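Long-range contact in protein-glutamate methylesterase/protein-glutamine glutaminase (Thermotoga maritima, PDB 3SFT), which removes methyl groups from methylglutamate residues of chemoreceptors and deamidates specific receptor glutamines, here represented by its C-terminal catalytic domain: residues D157-C161 with L180-K184. Residues are numbered along the deposited sequence; the frame is centred on the assembly and turned at random.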
ATOM      1  N   ASP A 157     -10.727  -9.937  -0.319  1.00 17.55           N
ATOM      2  CA  ASP A 157     -11.512 -11.161  -0.390  1.00 20.17           C
ATOM      3  C   ASP A 157     -11.294 -11.837  -1.747  1.00 20.54           C
ATOM      4  O   ASP A 157     -11.109 -11.166  -2.767  1.00 19.08           O
ATOM      5  CB  ASP A 157     -12.999 -10.823  -0.195  1.00 23.74           C
ATOM      6  CG  ASP A 157     -13.881 -12.055  -0.111  1.00 24.69           C
ATOM      7  OD1 ASP A 157     -14.250 -12.451   1.013  1.00 28.13           O
ATOM      8  OD2 ASP A 157     -14.212 -12.625  -1.167  1.00 26.85           O
ATOM      9  N   LYS A 158     -11.337 -13.165  -1.748  1.00 21.75           N
ATOM     10  CA  LYS A 158     -11.145 -13.971  -2.956  1.00 24.65           C
ATOM     11  C   LYS A 158     -12.063 -13.571  -4.114  1.00 24.22           C
ATOM     12  O   LYS A 158     -11.709 -13.729  -5.283  1.00 25.11           O
ATOM     13  CB  LYS A 158     -11.355 -15.457  -2.630  1.00 28.42           C
ATOM     14  CG  LYS A 158     -10.977 -16.400  -3.764  1.00 35.20           C
ATOM     15  CD  LYS A 158     -11.256 -17.855  -3.411  1.00 38.03           C
ATOM     16  CE  LYS A 158     -10.824 -18.789  -4.535  1.00 39.68           C
ATOM     17  NZ  LYS A 158      -9.347 -18.797  -4.730  1.00 42.85           N
ATOM     18  N   GLU A 159     -13.241 -13.050  -3.787  1.00 23.42           N
ATOM     19  CA  GLU A 159     -14.218 -12.635  -4.793  1.00 22.36           C
ATOM     20  C   GLU A 159     -13.652 -11.742  -5.897  1.00 21.67           C
ATOM     21  O   GLU A 159     -13.827 -12.021  -7.087  1.00 21.64           O
ATOM     22  CB  GLU A 159     -15.387 -11.912  -4.118  1.00 23.48           C
ATOM     23  CG  GLU A 159     -16.460 -11.410  -5.082  1.00 26.46           C
ATOM     24  CD  GLU A 159     -17.513 -10.544  -4.406  1.00 29.62           C
ATOM     25  OE1 GLU A 159     -17.788 -10.738  -3.202  1.00 30.62           O
ATOM     26  OE2 GLU A 159     -18.070  -9.664  -5.090  1.00 31.86           O
ATOM     27  N   THR A 160     -12.962 -10.677  -5.500  1.00 19.38           N
ATOM     28  CA  THR A 160     -12.412  -9.730  -6.459  1.00 18.30           C
ATOM     29  C   THR A 160     -10.954  -9.942  -6.875  1.00 17.93           C
ATOM     30  O   THR A 160     -10.432  -9.188  -7.691  1.00 16.99           O
ATOM     31  CB  THR A 160     -12.615  -8.286  -5.963  1.00 17.70           C
ATOM     32  OG1 THR A 160     -12.074  -8.148  -4.643  1.00 15.41           O
ATOM     33  CG2 THR A 160     -14.103  -7.945  -5.925  1.00 18.68           C
ATOM     34  N   CYS A 161     -10.312 -10.977  -6.339  1.00 16.90           N
ATOM     35  CA  CYS A 161      -8.919 -11.265  -6.673  1.00 16.66           C
ATOM     36  C   CYS A 161      -8.751 -12.051  -7.961  1.00 17.54           C
ATOM     37  O   CYS A 161      -9.569 -12.910  -8.295  1.00 20.13           O
ATOM     38  CB  CYS A 161      -8.244 -12.088  -5.565  1.00 15.73           C
ATOM     39  SG  CYS A 161      -7.952 -11.267  -3.995  1.00 16.64           S
ATOM     40  N   LEU A 180     -12.221  -8.121   2.768  1.00 21.32           N
ATOM     41  CA  LEU A 180     -13.239  -7.450   1.966  1.00 21.34           C
ATOM     42  C   LEU A 180     -13.003  -7.437   0.467  1.00 20.77           C
ATOM     43  O   LEU A 180     -11.865  -7.349   0.008  1.00 20.69           O
ATOM     44  CB  LEU A 180     -13.343  -5.988   2.417  1.00 21.54           C
ATOM     45  CG  LEU A 180     -13.631  -5.659   3.883  1.00 21.31           C
ATOM     46  CD1 LEU A 180     -13.203  -4.234   4.162  1.00 22.73           C
ATOM     47  CD2 LEU A 180     -15.106  -5.851   4.189  1.00 21.82           C
ATOM     48  N   PRO A 181     -14.085  -7.543  -0.322  1.00 20.17           N
ATOM     49  CA  PRO A 181     -13.905  -7.511  -1.775  1.00 18.71           C
ATOM     50  C   PRO A 181     -13.427  -6.086  -2.066  1.00 18.58           C
ATOM     51  O   PRO A 181     -13.732  -5.164  -1.308  1.00 19.52           O
ATOM     52  CB  PRO A 181     -15.314  -7.788  -2.300  1.00 16.53           C
ATOM     53  CG  PRO A 181     -16.210  -7.309  -1.200  1.00 19.22           C
ATOM     54  CD  PRO A 181     -15.491  -7.796   0.033  1.00 18.71           C
ATOM     55  N   ALA A 182     -12.636  -5.917  -3.117  1.00 19.61           N
ATOM     56  CA  ALA A 182     -12.068  -4.614  -3.462  1.00 19.57           C
ATOM     57  C   ALA A 182     -13.010  -3.418  -3.375  1.00 19.67           C
ATOM     58  O   ALA A 182     -12.645  -2.388  -2.810  1.00 21.27           O
ATOM     59  CB  ALA A 182     -11.414  -4.671  -4.835  1.00 18.55           C
ATOM     60  N   TYR A 183     -14.220  -3.560  -3.912  1.00 20.44           N
ATOM     61  CA  TYR A 183     -15.199  -2.473  -3.900  1.00 20.15           C
ATOM     62  C   TYR A 183     -15.668  -2.014  -2.514  1.00 20.80           C
ATOM     63  O   TYR A 183     -16.149  -0.887  -2.364  1.00 21.21           O
ATOM     64  CB  TYR A 183     -16.398  -2.806  -4.804  1.00 20.55           C
ATOM     65  CG  TYR A 183     -17.119  -4.103  -4.481  1.00 18.47           C
ATOM     66  CD1 TYR A 183     -18.122  -4.146  -3.508  1.00 17.62           C
ATOM     67  CD2 TYR A 183     -16.810  -5.281  -5.160  1.00 17.60           C
ATOM     68  CE1 TYR A 183     -18.799  -5.329  -3.222  1.00 16.56           C
ATOM     69  CE2 TYR A 183     -17.478  -6.467  -4.882  1.00 16.61           C
ATOM     70  CZ  TYR A 183     -18.473  -6.482  -3.910  1.00 17.13           C
ATOM     71  OH  TYR A 183     -19.139  -7.651  -3.626  1.00 18.84           O
ATOM     72  N   LYS A 184     -15.551  -2.876  -1.504  1.00 20.05           N
ATOM     73  CA  LYS A 184     -15.950  -2.493  -0.149  1.00 20.46           C
ATOM     74  C   LYS A 184     -14.788  -1.905   0.654  1.00 20.68           C
ATOM     75  O   LYS A 184     -14.986  -1.369   1.744  1.00 20.68           O
ATOM     76  CB  LYS A 184     -16.561  -3.674   0.610  1.00 21.52           C
ATOM     77  CG  LYS A 184     -18.042  -3.900   0.315  1.00 23.57           C
ATOM     78  CD  LYS A 184     -18.629  -4.970   1.221  1.00 25.11           C
ATOM     79  CE  LYS A 184     -20.131  -5.148   1.001  1.00 26.40           C
ATOM     80  NZ  LYS A 184     -20.915  -3.941   1.399  1.00 25.09           N
TER
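Thr160 OG1 accepts an almost straight hydrogen bond from Ala182 N (2.8 Å, N-H...O angle 177°) and is also hydrogen-bonded to Glu156 OE2, at the end of the preceding strand. Two adjacent loops of the doubly wound methylesterase domain meet here, those following the neighbouring parallel strands 152-156 and 178-180. Asp157 N donates to Leu180 O (2.8 Å), continuing past the end of strand 152-156 the backbone pairing that Leu180 makes with Ala155; it reaches the oxygen from above the carbonyl plane. Farther out, Tyr183 OH donates a hydrogen bond to Glu159 OE2 over 2.7 Å, meeting the syn side of a carboxylate turned 58° from the ring. An extended side chain, with CG anti to the backbone N (chi1 179°), brings this carboxylate to the ring edge. Within 157-161, Glu159 N binds the anti side of Asp157 OD2 at 2.8 Å, closing an Asx turn. Thr160 CG2 packs 3.8 Å from Pro181 CB and also touches Tyr183 CE2 obliquely. Met24, from another loop, touches both Thr160 and Ala182, the two buried residues of the contact. Pro181 CD lies 3.9 Å from Asp157 CB, while Pro181 CG sits 3.6 Å above one face of the Tyr183 ring, offset toward its rim.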